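Local coordinates for elastinolytic metalloprotease (Pseudoalteromonas sp. CF6-2, PDB 6IK4), which is an M23-family zinc metalloprotease that probably cleaves peptide bonds in elastin and bacterial peptidoglycan, at residues 138-144 with 155-160; 45-51 with 94-100; 60-64 with 106-110; 12-18 with 167-173. One frame throughout, in Å; residues are numbered along the deposited sequence.

Contact 1: residues 138-144 with 155-160; sequences SNYRIDV and NFYFER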
# COMPACT_ATOMS: atom_id res chain seq x y z
N SER A 138 2.81 9.94 -5.41
CA SER A 138 1.95 11.01 -5.92
C SER A 138 2.48 12.39 -5.51
O SER A 138 1.71 13.30 -5.19
CB SER A 138 0.49 10.82 -5.47
OG SER A 138 -0.10 9.72 -6.14
N ASN A 139 3.80 12.53 -5.51
CA ASN A 139 4.54 13.74 -5.17
C ASN A 139 4.49 14.08 -3.68
O ASN A 139 5.09 15.08 -3.29
CB ASN A 139 4.08 14.97 -5.97
CG ASN A 139 4.21 14.77 -7.48
OD1 ASN A 139 4.98 13.93 -7.95
ND2 ASN A 139 3.45 15.54 -8.23
N TYR A 140 3.78 13.31 -2.85
CA TYR A 140 3.93 13.46 -1.40
C TYR A 140 5.27 12.90 -0.94
O TYR A 140 5.62 11.77 -1.30
CB TYR A 140 2.85 12.69 -0.64
CG TYR A 140 1.45 13.23 -0.74
CD1 TYR A 140 0.99 14.18 0.16
CD2 TYR A 140 0.57 12.73 -1.69
CE1 TYR A 140 -0.31 14.65 0.09
CE2 TYR A 140 -0.73 13.20 -1.77
CZ TYR A 140 -1.16 14.16 -0.87
OH TYR A 140 -2.45 14.62 -0.95
N ARG A 141 5.97 13.62 -0.07
CA ARG A 141 7.07 13.01 0.65
C ARG A 141 6.50 12.28 1.86
O ARG A 141 5.67 12.84 2.58
CB ARG A 141 8.09 14.05 1.11
CG ARG A 141 9.31 13.45 1.83
CD ARG A 141 10.27 14.53 2.31
NE ARG A 141 9.69 15.30 3.40
CZ ARG A 141 9.72 14.93 4.68
NH1 ARG A 141 10.32 13.80 5.06
NH2 ARG A 141 9.16 15.71 5.59
N ILE A 142 6.93 11.04 2.07
CA ILE A 142 6.51 10.27 3.24
C ILE A 142 7.51 10.51 4.37
O ILE A 142 8.72 10.32 4.19
CB ILE A 142 6.42 8.77 2.91
CG1 ILE A 142 5.44 8.53 1.76
CG2 ILE A 142 6.01 7.97 4.17
CD1 ILE A 142 5.53 7.11 1.17
N ASP A 143 7.01 10.92 5.52
CA ASP A 143 7.85 11.08 6.70
C ASP A 143 7.41 10.04 7.71
O ASP A 143 6.29 10.10 8.22
CB ASP A 143 7.72 12.49 7.28
CG ASP A 143 8.81 12.80 8.28
OD1 ASP A 143 8.83 12.15 9.35
OD2 ASP A 143 9.65 13.67 8.00
N VAL A 144 8.28 9.08 8.02
CA VAL A 144 7.88 8.01 8.93
C VAL A 144 7.95 8.49 10.38
O VAL A 144 8.65 9.44 10.72
CB VAL A 144 8.71 6.73 8.72
CG1 VAL A 144 8.63 6.27 7.26
CG2 VAL A 144 10.16 6.91 9.21
N ASN A 155 5.29 13.36 13.93
CA ASN A 155 6.27 12.34 13.56
C ASN A 155 5.98 11.70 12.21
O ASN A 155 6.92 11.45 11.44
CB ASN A 155 6.30 11.22 14.61
CG ASN A 155 6.46 11.74 16.03
OD1 ASN A 155 6.86 12.88 16.22
ND2 ASN A 155 6.15 10.91 17.01
N PHE A 156 4.72 11.38 11.93
CA PHE A 156 4.35 10.70 10.69
C PHE A 156 3.42 11.59 9.89
O PHE A 156 2.41 12.08 10.43
CB PHE A 156 3.65 9.37 10.95
CG PHE A 156 3.07 8.77 9.69
CD1 PHE A 156 3.90 8.11 8.79
CD2 PHE A 156 1.73 8.94 9.37
CE1 PHE A 156 3.38 7.59 7.60
CE2 PHE A 156 1.20 8.43 8.19
CZ PHE A 156 2.04 7.75 7.30
N TYR A 157 3.71 11.77 8.60
CA TYR A 157 2.81 12.51 7.72
C TYR A 157 3.23 12.34 6.27
O TYR A 157 4.32 11.84 5.96
CB TYR A 157 2.77 13.99 8.08
CG TYR A 157 4.14 14.63 8.14
CD1 TYR A 157 4.72 15.19 7.01
CD2 TYR A 157 4.84 14.68 9.34
CE1 TYR A 157 5.99 15.78 7.06
CE2 TYR A 157 6.11 15.27 9.41
CZ TYR A 157 6.68 15.82 8.27
OH TYR A 157 7.92 16.39 8.33
N PHE A 158 2.32 12.74 5.38
CA PHE A 158 2.59 12.93 3.96
C PHE A 158 2.66 14.43 3.70
O PHE A 158 1.79 15.18 4.15
CB PHE A 158 1.47 12.32 3.11
CG PHE A 158 1.23 10.87 3.36
CD1 PHE A 158 0.41 10.45 4.40
CD2 PHE A 158 1.78 9.91 2.52
CE1 PHE A 158 0.17 9.10 4.62
CE2 PHE A 158 1.55 8.55 2.74
CZ PHE A 158 0.73 8.15 3.78
N GLU A 159 3.67 14.88 2.95
CA GLU A 159 3.86 16.31 2.74
C GLU A 159 3.87 16.62 1.24
O GLU A 159 4.65 16.03 0.49
CB GLU A 159 5.15 16.78 3.40
CG GLU A 159 5.26 18.28 3.52
CD GLU A 159 6.69 18.74 3.72
OE1 GLU A 159 7.30 18.38 4.75
OE2 GLU A 159 7.21 19.46 2.84
N ARG A 160 3.00 17.54 0.82
CA ARG A 160 2.97 18.00 -0.57
C ARG A 160 2.60 19.48 -0.56
O ARG A 160 1.77 19.91 0.23
CB ARG A 160 1.95 17.18 -1.39
CG ARG A 160 2.02 17.39 -2.90
CD ARG A 160 1.22 16.32 -3.68
NE ARG A 160 -0.22 16.49 -3.51
CZ ARG A 160 -1.15 15.73 -4.08
NH1 ARG A 160 -0.79 14.72 -4.87
NH2 ARG A 160 -2.44 15.96 -3.88
O HOH W 1 6.40 17.21 -1.56
O HOH W 2 9.34 17.97 2.29
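Arg160 lays its guanidinium flat on the ring of Tyr140, the planes 21° apart and the group centres 4.1 Å from each other, where the two strands of an antiparallel pair begin and end. With CG anti to the backbone N (chi1 -169°) and a bend at chi3, the chain runs over the ring, CD above its face, and Arg160 NH1 then donates in the guanidinium plane to Ser138 O at 2.9 Å. NH1 also bonds Arg173 O, and Tyr140 OH bonds Tyr172 O, which joins this four-stranded sheet to the C-terminal strand. On the face holding Arg141, Asp143, Tyr157 and Glu159, Arg141 meets Asp143 OD2 end-on with NH1 and NH2; NH1 also bonds Asn134 OD1, while Arg141 NH2 reaches Glu159 OE1 in a weak, long salt bridge of 3.4 Å. Asp143 lies over the Tyr157 ring, CB 3.7 Å from the ring centroid and the carboxylate nearly parallel to it. On the other face Ile142 CG1 packs on Phe158 CD2 at 4.0 Å. Arg141 and Glu159 form a hydrogen-bonded pair through their backbones. Arg141, between two carboxylates, probably offsets their like charges, while Arg160 is held by its stack on Tyr140 and by the carbonyl oxygens of Ser138 and Arg173.

Contact 2: residues 45-51 with 94-100; sequences NTPWVQA and GTLLGRY
Chi1 of -65° sets Arg99 CG beside its backbone N and over the indole of Trp48, and a bend at chi3 (57°) then turns the guanidinium back to Thr46. The two strands are an antiparallel pair in the large curled sheet of the M23 peptidase domain. Arg99 CG stands 3.5 Å from the centroid of the five-membered ring of Trp48, a CH-pi contact over its face. Beyond it, Arg99 NH2 donates to Thr46 OG1 at 3.0 Å, and Arg99 NE makes a weak bond to Thr46 O. Thr46 OG1 in turn donates to Tyr100 O at 2.8 Å, so this hydroxyl both accepts and donates. An alanine in place of Arg99 is likely to leave Thr46 OG1 without this donor and to uncover the indole face. The Tyr100 ring receives Pro47 on one face, with Val49 CG2 at its edge; its OH bonds Asn37 N, and its side chain lies about 5 Å from those of the predicted active-site residues His79 and His118. Leu97 and Val49 hold the strands through their backbones, and Ala51 O accepts from Gly94 N at the far end. On the proline side, Pro47 CD comes to 3.3 Å from Tyr100 CZ.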
# COMPACT_ATOMS: atom_id res chain seq x y z
N ASN A 45 -18.53 -3.21 0.86
CA ASN A 45 -18.21 -3.15 -0.57
C ASN A 45 -16.80 -2.55 -0.72
O ASN A 45 -16.62 -1.37 -1.01
CB ASN A 45 -19.28 -2.33 -1.29
CG ASN A 45 -18.97 -2.11 -2.75
OD1 ASN A 45 -18.53 -3.01 -3.46
ND2 ASN A 45 -19.20 -0.88 -3.21
N THR A 46 -15.80 -3.41 -0.53
CA THR A 46 -14.41 -2.94 -0.56
C THR A 46 -13.96 -2.60 -1.98
O THR A 46 -14.42 -3.22 -2.95
CB THR A 46 -13.48 -3.98 0.05
OG1 THR A 46 -13.71 -5.26 -0.57
CG2 THR A 46 -13.68 -4.08 1.55
N PRO A 47 -13.07 -1.62 -2.14
CA PRO A 47 -12.73 -1.12 -3.48
C PRO A 47 -11.67 -1.97 -4.16
O PRO A 47 -11.00 -2.81 -3.55
CB PRO A 47 -12.20 0.28 -3.20
CG PRO A 47 -11.53 0.13 -1.85
CD PRO A 47 -12.47 -0.78 -1.09
N TRP A 48 -11.50 -1.70 -5.46
CA TRP A 48 -10.38 -2.23 -6.21
C TRP A 48 -9.14 -1.38 -5.96
O TRP A 48 -9.23 -0.16 -5.72
CB TRP A 48 -10.70 -2.28 -7.71
CG TRP A 48 -11.83 -3.23 -8.01
CD1 TRP A 48 -13.17 -2.96 -7.91
CD2 TRP A 48 -11.72 -4.59 -8.43
NE1 TRP A 48 -13.90 -4.08 -8.24
CE2 TRP A 48 -13.04 -5.10 -8.57
CE3 TRP A 48 -10.64 -5.44 -8.70
CZ2 TRP A 48 -13.30 -6.41 -8.97
CZ3 TRP A 48 -10.91 -6.76 -9.09
CH2 TRP A 48 -12.22 -7.22 -9.23
N VAL A 49 -7.98 -2.03 -6.00
CA VAL A 49 -6.68 -1.41 -5.72
C VAL A 49 -5.92 -1.30 -7.03
O VAL A 49 -5.83 -2.28 -7.78
CB VAL A 49 -5.88 -2.24 -4.69
CG1 VAL A 49 -4.54 -1.59 -4.37
CG2 VAL A 49 -6.69 -2.43 -3.40
N GLN A 50 -5.38 -0.11 -7.32
CA GLN A 50 -4.66 0.14 -8.56
C GLN A 50 -3.16 -0.05 -8.35
O GLN A 50 -2.62 0.27 -7.29
CB GLN A 50 -4.90 1.57 -9.07
CG GLN A 50 -6.36 1.86 -9.41
CD GLN A 50 -6.61 3.33 -9.71
OE1 GLN A 50 -5.67 4.09 -9.98
NE2 GLN A 50 -7.87 3.73 -9.65
N ALA A 51 -2.48 -0.57 -9.39
CA ALA A 51 -1.02 -0.64 -9.35
C ALA A 51 -0.42 0.76 -9.20
O ALA A 51 -0.75 1.67 -9.98
CB ALA A 51 -0.49 -1.31 -10.63
N GLY A 94 -1.85 2.17 -12.53
CA GLY A 94 -3.29 2.29 -12.52
C GLY A 94 -4.05 1.00 -12.76
O GLY A 94 -5.26 0.95 -12.47
N THR A 95 -3.40 -0.06 -13.25
CA THR A 95 -4.09 -1.31 -13.53
C THR A 95 -4.78 -1.85 -12.28
O THR A 95 -4.18 -1.90 -11.20
CB THR A 95 -3.09 -2.34 -14.06
OG1 THR A 95 -2.52 -1.86 -15.28
CG2 THR A 95 -3.78 -3.66 -14.31
N LEU A 96 -6.04 -2.26 -12.42
CA LEU A 96 -6.78 -2.88 -11.32
C LEU A 96 -6.20 -4.25 -10.99
O LEU A 96 -6.34 -5.19 -11.77
CB LEU A 96 -8.26 -3.01 -11.69
CG LEU A 96 -8.95 -1.69 -12.01
CD1 LEU A 96 -10.43 -1.92 -12.34
CD2 LEU A 96 -8.81 -0.71 -10.84
N LEU A 97 -5.57 -4.38 -9.81
CA LEU A 97 -4.91 -5.64 -9.44
C LEU A 97 -5.88 -6.64 -8.80
O LEU A 97 -5.65 -7.85 -8.88
CB LEU A 97 -3.77 -5.35 -8.45
CG LEU A 97 -2.60 -4.53 -9.01
CD1 LEU A 97 -1.58 -4.16 -7.91
CD2 LEU A 97 -1.92 -5.30 -10.16
N GLY A 98 -6.92 -6.14 -8.17
CA GLY A 98 -7.76 -6.94 -7.30
C GLY A 98 -8.46 -6.00 -6.34
O GLY A 98 -8.31 -4.78 -6.42
N ARG A 99 -9.23 -6.58 -5.44
CA ARG A 99 -9.82 -5.82 -4.34
C ARG A 99 -9.04 -6.11 -3.07
O ARG A 99 -8.39 -7.15 -2.95
CB ARG A 99 -11.30 -6.19 -4.13
CG ARG A 99 -12.21 -5.82 -5.27
CD ARG A 99 -13.61 -6.42 -5.12
NE ARG A 99 -14.27 -6.04 -3.87
CZ ARG A 99 -15.45 -6.51 -3.47
NH1 ARG A 99 -16.12 -7.38 -4.22
NH2 ARG A 99 -15.97 -6.11 -2.31
N TYR A 100 -9.10 -5.20 -2.09
CA TYR A 100 -8.68 -5.66 -0.78
C TYR A 100 -9.87 -6.37 -0.15
O TYR A 100 -11.02 -6.03 -0.42
CB TYR A 100 -8.11 -4.55 0.13
CG TYR A 100 -8.93 -3.34 0.55
CD1 TYR A 100 -9.93 -3.44 1.51
CD2 TYR A 100 -8.59 -2.08 0.08
CE1 TYR A 100 -10.64 -2.30 1.93
CE2 TYR A 100 -9.28 -0.95 0.49
CZ TYR A 100 -10.29 -1.07 1.41
OH TYR A 100 -10.96 0.07 1.80

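Contact 3: residues 60-64 with 106-110; sequences FSSCN and QALCE
A disulfide fastens the beta turn at the end of strand 55-61 to the loop just past the short helix 104-107, within the M23 peptidase domain and beside the predicted active-site residue His79, whose ND1 bonds Ala107 O. Cys63 SG and Cys109 SG are joined at 2.0 Å, with a chi3 of -89°, close to the 90° that a relaxed disulfide prefers. Cys63 sits third in the type I turn from Ser61 to Asn64, and its CB lies 3.2 Å from Gln106 O.

On one flank of the bridge Glu110 extends its side chain to the turn, and its OE2 takes two bonds. Ser61 OG donates to Glu110 OE2 at 2.6 Å, on the anti side and slightly out of the carboxylate plane, whereas Asn64 ND2 donates to the same Glu110 OE2 at 3.0 Å from above that plane, with the oxygen almost exactly in the plane of its own amide. Chi1 of 69° holds Ser61 OG between its backbone N and carbonyl carbon, where it also accepts from Cys63 N in an ST turn. Asn64 OD1 has its own partner in Asn76 ND2.

At the helix side Gln106 NE2 donates to Ser62 OG at 2.9 Å, nearly in the plane of its amide, and also bonds Met80 O. A water connects Ser62 OG with Gln106 OE1, so that both ends of the amide are occupied. The covalent link thus fixes the spacing of the turn and the loop past the helix, while the two donors on one carboxylate oxygen would favour a charged Glu110 and hold its side chain against the turn.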
# COMPACT_ATOMS: atom_id res chain seq x y z
N PHE A 60 1.81 -14.42 -5.00
CA PHE A 60 2.26 -15.37 -3.99
C PHE A 60 1.14 -16.28 -3.51
O PHE A 60 1.40 -17.41 -3.11
CB PHE A 60 2.88 -14.63 -2.81
CG PHE A 60 4.16 -13.90 -3.15
CD1 PHE A 60 5.34 -14.60 -3.30
CD2 PHE A 60 4.17 -12.52 -3.31
CE1 PHE A 60 6.52 -13.94 -3.61
CE2 PHE A 60 5.35 -11.86 -3.62
CZ PHE A 60 6.53 -12.58 -3.77
N SER A 61 -0.10 -15.80 -3.57
CA SER A 61 -1.26 -16.51 -3.04
C SER A 61 -2.48 -15.75 -3.53
O SER A 61 -2.35 -14.75 -4.23
CB SER A 61 -1.22 -16.58 -1.52
OG SER A 61 -1.41 -15.27 -0.98
N SER A 62 -3.66 -16.22 -3.13
CA SER A 62 -4.86 -15.50 -3.55
C SER A 62 -5.01 -14.14 -2.86
O SER A 62 -5.90 -13.38 -3.25
CB SER A 62 -6.10 -16.35 -3.28
OG SER A 62 -6.40 -16.37 -1.90
N CYS A 63 -4.19 -13.83 -1.86
CA CYS A 63 -4.35 -12.58 -1.12
C CYS A 63 -3.08 -11.73 -1.11
O CYS A 63 -2.96 -10.81 -0.30
CB CYS A 63 -4.82 -12.86 0.32
SG CYS A 63 -3.63 -13.68 1.40
N ASN A 64 -2.14 -12.00 -2.02
CA ASN A 64 -0.81 -11.42 -1.91
C ASN A 64 -0.18 -11.33 -3.29
O ASN A 64 0.12 -12.36 -3.91
CB ASN A 64 0.04 -12.26 -0.96
CG ASN A 64 1.41 -11.65 -0.70
OD1 ASN A 64 1.66 -10.49 -1.02
ND2 ASN A 64 2.29 -12.43 -0.07
N GLN A 106 -10.17 -14.47 3.99
CA GLN A 106 -9.46 -14.16 2.75
C GLN A 106 -8.35 -13.14 2.99
O GLN A 106 -7.27 -13.23 2.39
CB GLN A 106 -10.43 -13.66 1.69
CG GLN A 106 -9.74 -13.21 0.39
CD GLN A 106 -9.07 -14.35 -0.31
OE1 GLN A 106 -9.50 -15.50 -0.19
NE2 GLN A 106 -8.01 -14.06 -1.05
N ALA A 107 -8.62 -12.14 3.83
CA ALA A 107 -7.62 -11.11 4.12
C ALA A 107 -6.37 -11.71 4.74
O ALA A 107 -5.27 -11.18 4.55
CB ALA A 107 -8.21 -10.06 5.06
N LEU A 108 -6.51 -12.79 5.50
CA LEU A 108 -5.39 -13.38 6.23
C LEU A 108 -5.02 -14.75 5.66
O LEU A 108 -4.63 -15.65 6.40
CB LEU A 108 -5.72 -13.46 7.72
CG LEU A 108 -6.03 -12.10 8.34
CD1 LEU A 108 -6.33 -12.22 9.82
CD2 LEU A 108 -4.86 -11.14 8.11
N CYS A 109 -5.12 -14.91 4.34
CA CYS A 109 -4.88 -16.21 3.74
C CYS A 109 -3.44 -16.68 3.92
O CYS A 109 -3.17 -17.88 3.79
CB CYS A 109 -5.26 -16.18 2.25
SG CYS A 109 -3.97 -15.67 1.06
N GLU A 110 -2.50 -15.78 4.22
CA GLU A 110 -1.13 -16.18 4.55
C GLU A 110 -0.75 -15.80 5.97
O GLU A 110 0.44 -15.73 6.30
CB GLU A 110 -0.12 -15.56 3.57
CG GLU A 110 -0.16 -16.12 2.17
CD GLU A 110 1.02 -15.64 1.35
OE1 GLU A 110 2.18 -15.87 1.76
OE2 GLU A 110 0.80 -15.00 0.30
O HOH W 3 -8.48 -18.06 -1.16

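Contact 4: residues 12-18 with 167-173; sequences GYYWYSG and AWRPLYR
Tyr14 and Tyr172 run alongside one another in the same direction, from a non-hydrogen-bonded pair of the antiparallel strands 14-17 and 171-172, which pair the first strand of the chain with the last in the large sheet. Their rings meet obliquely, planes at 55° and centroids 5.1 Å apart. Tyr14 CB stands over the centre of the Tyr172 ring, 3.8 Å from its centroid, and Gly12 O lies in plane at that ring's edge. Chi1 of 70° swings the Tyr14 ring between its own backbone N and carbonyl carbon; Pro170 CB then comes over one face of the Tyr14 ring at 4.0 Å from the centroid. A serine at Tyr14 would probably leave Pro170 without the ring it packs on and deprive the Tyr172 hydroxyl end of its neighbour. Tyr16 carries this row on, with CE1 4.0 Å from Pro170 CD.

On the opposite face Trp15 stacks its ring on that of Trp9, and Leu171 packs on Phe158. At the other end Ser17 O sits over one face of the Trp168 indole, close to the zinc ligand Asp34, whose side chain is about 5 Å from that of Trp168. Backbone bonds join Arg173 N to Tyr13 O and Leu171 N to Trp15 O. A water takes the Ser17 N-H and probably donates to Arg169 O, and beside it Trp168 N donates to Ser17 O at 2.7 Å.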
# COMPACT_ATOMS: atom_id res chain seq x y z
N GLY A 12 -7.70 12.76 -7.80
CA GLY A 12 -8.79 13.54 -7.27
C GLY A 12 -9.65 12.84 -6.23
O GLY A 12 -10.52 13.49 -5.64
N TYR A 13 -9.45 11.55 -6.00
CA TYR A 13 -10.13 10.83 -4.94
C TYR A 13 -9.24 10.74 -3.70
O TYR A 13 -8.03 10.93 -3.78
CB TYR A 13 -10.53 9.42 -5.41
CG TYR A 13 -11.62 9.45 -6.45
CD1 TYR A 13 -11.37 9.90 -7.75
CD2 TYR A 13 -12.91 9.04 -6.13
CE1 TYR A 13 -12.38 9.93 -8.69
CE2 TYR A 13 -13.92 9.07 -7.07
CZ TYR A 13 -13.65 9.52 -8.34
OH TYR A 13 -14.66 9.55 -9.28
N TYR A 14 -9.86 10.46 -2.55
CA TYR A 14 -9.08 10.26 -1.32
C TYR A 14 -9.41 8.92 -0.69
O TYR A 14 -10.55 8.46 -0.74
CB TYR A 14 -9.33 11.37 -0.30
CG TYR A 14 -10.71 11.34 0.31
CD1 TYR A 14 -10.99 10.57 1.44
CD2 TYR A 14 -11.75 12.09 -0.24
CE1 TYR A 14 -12.26 10.53 2.00
CE2 TYR A 14 -13.03 12.06 0.32
CZ TYR A 14 -13.27 11.29 1.44
OH TYR A 14 -14.53 11.25 2.00
N TRP A 15 -8.37 8.27 -0.16
CA TRP A 15 -8.49 7.18 0.80
C TRP A 15 -7.84 7.65 2.10
O TRP A 15 -7.47 8.83 2.23
CB TRP A 15 -7.82 5.90 0.29
CG TRP A 15 -8.49 5.18 -0.85
CD1 TRP A 15 -9.42 5.66 -1.73
CD2 TRP A 15 -8.23 3.82 -1.25
NE1 TRP A 15 -9.76 4.69 -2.65
CE2 TRP A 15 -9.04 3.55 -2.37
CE3 TRP A 15 -7.39 2.82 -0.76
CZ2 TRP A 15 -9.04 2.31 -3.01
CZ3 TRP A 15 -7.38 1.59 -1.39
CH2 TRP A 15 -8.21 1.34 -2.50
N TYR A 16 -7.68 6.72 3.04
CA TYR A 16 -7.04 6.99 4.33
C TYR A 16 -5.83 6.09 4.50
O TYR A 16 -5.83 4.94 4.06
CB TYR A 16 -7.98 6.72 5.50
CG TYR A 16 -9.28 7.49 5.44
CD1 TYR A 16 -9.37 8.78 5.96
CD2 TYR A 16 -10.42 6.91 4.90
CE1 TYR A 16 -10.57 9.48 5.92
CE2 TYR A 16 -11.63 7.60 4.87
CZ TYR A 16 -11.69 8.88 5.37
OH TYR A 16 -12.89 9.56 5.33
N SER A 17 -4.81 6.61 5.17
CA SER A 17 -3.62 5.84 5.50
C SER A 17 -3.39 5.86 7.00
O SER A 17 -3.62 6.88 7.67
CB SER A 17 -2.37 6.38 4.79
OG SER A 17 -1.22 5.60 5.13
N GLY A 18 -2.89 4.74 7.53
CA GLY A 18 -2.31 4.69 8.85
C GLY A 18 -0.84 5.05 8.81
O GLY A 18 -0.30 5.47 7.79
N ALA A 167 -2.04 10.71 9.22
CA ALA A 167 -2.75 9.44 9.22
C ALA A 167 -4.21 9.66 9.55
O ALA A 167 -4.58 10.57 10.30
CB ALA A 167 -2.13 8.48 10.24
N TRP A 168 -5.06 8.81 8.97
CA TRP A 168 -6.49 8.80 9.25
C TRP A 168 -7.16 10.11 8.86
O TRP A 168 -8.19 10.49 9.44
CB TRP A 168 -6.76 8.46 10.73
CG TRP A 168 -5.96 7.28 11.13
CD1 TRP A 168 -5.03 7.20 12.13
CD2 TRP A 168 -5.94 6.01 10.46
NE1 TRP A 168 -4.45 5.96 12.13
CE2 TRP A 168 -4.99 5.21 11.12
CE3 TRP A 168 -6.63 5.49 9.37
CZ2 TRP A 168 -4.75 3.90 10.75
CZ3 TRP A 168 -6.38 4.19 8.99
CH2 TRP A 168 -5.44 3.41 9.67
N ARG A 169 -6.64 10.80 7.86
CA ARG A 169 -7.26 11.98 7.28
C ARG A 169 -7.33 11.81 5.75
O ARG A 169 -6.52 11.15 5.22
CB ARG A 169 -6.51 13.26 7.60
CG ARG A 169 -6.22 13.44 9.06
CD ARG A 169 -6.42 14.87 9.44
NE ARG A 169 -5.20 15.62 9.44
CZ ARG A 169 -5.06 16.78 10.10
NH1 ARG A 169 -3.91 17.45 10.09
NH2 ARG A 169 -6.09 17.30 10.77
N PRO A 170 -8.31 12.43 5.08
CA PRO A 170 -8.41 12.26 3.62
C PRO A 170 -7.10 12.56 2.92
O PRO A 170 -6.56 13.67 3.00
CB PRO A 170 -9.50 13.27 3.24
CG PRO A 170 -10.34 13.39 4.47
CD PRO A 170 -9.38 13.29 5.61
N LEU A 171 -6.58 11.55 2.24
CA LEU A 171 -5.33 11.65 1.49
C LEU A 171 -5.69 11.67 0.01
O LEU A 171 -5.96 10.62 -0.58
CB LEU A 171 -4.41 10.48 1.84
CG LEU A 171 -3.03 10.46 1.16
CD1 LEU A 171 -2.22 11.68 1.54
CD2 LEU A 171 -2.29 9.17 1.52
N TYR A 172 -5.68 12.87 -0.59
CA TYR A 172 -6.10 13.04 -1.98
C TYR A 172 -4.96 12.72 -2.93
O TYR A 172 -3.84 13.19 -2.74
CB TYR A 172 -6.56 14.47 -2.24
CG TYR A 172 -7.94 14.77 -1.74
CD1 TYR A 172 -8.15 15.20 -0.44
CD2 TYR A 172 -9.04 14.61 -2.57
CE1 TYR A 172 -9.42 15.47 0.03
CE2 TYR A 172 -10.31 14.87 -2.11
CZ TYR A 172 -10.49 15.30 -0.82
OH TYR A 172 -11.76 15.56 -0.37
N ARG A 173 -5.26 11.96 -3.97
CA ARG A 173 -4.29 11.85 -5.03
C ARG A 173 -4.39 13.11 -5.89
O ARG A 173 -3.39 13.83 -6.01
CB ARG A 173 -4.49 10.61 -5.87
CG ARG A 173 -3.42 10.52 -6.97
CD ARG A 173 -3.54 9.26 -7.78
NE ARG A 173 -2.68 9.28 -8.96
CZ ARG A 173 -2.78 8.41 -9.96
NH1 ARG A 173 -3.72 7.47 -9.89
NH2 ARG A 173 -1.97 8.48 -11.01
O HOH W 4 -4.55 9.52 5.70

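From the N terminus, residues 12-18 come first and find their partner only at the C-terminal 167-173, so contact 4 closes a loop that encloses the other three. Inside it, residues 45-51 open contact 2 and 60-64 open contact 3; these two cross, since 94-100 returns before 106-110. Contact 1 is a local closure between 138-144 and 155-160, later in the chain than both. Contacts 2, 3 and 4 all reach the large sheet, whereas contact 1 lies in the four-stranded sheet. Contact 4 touches both contact 1, through Tyr172 and Arg173, and contact 2, where Trp15 packs against Pro47 and Tyr100. Contact 3 lies on the opposite side of the chain's centre from contacts 1 and 4.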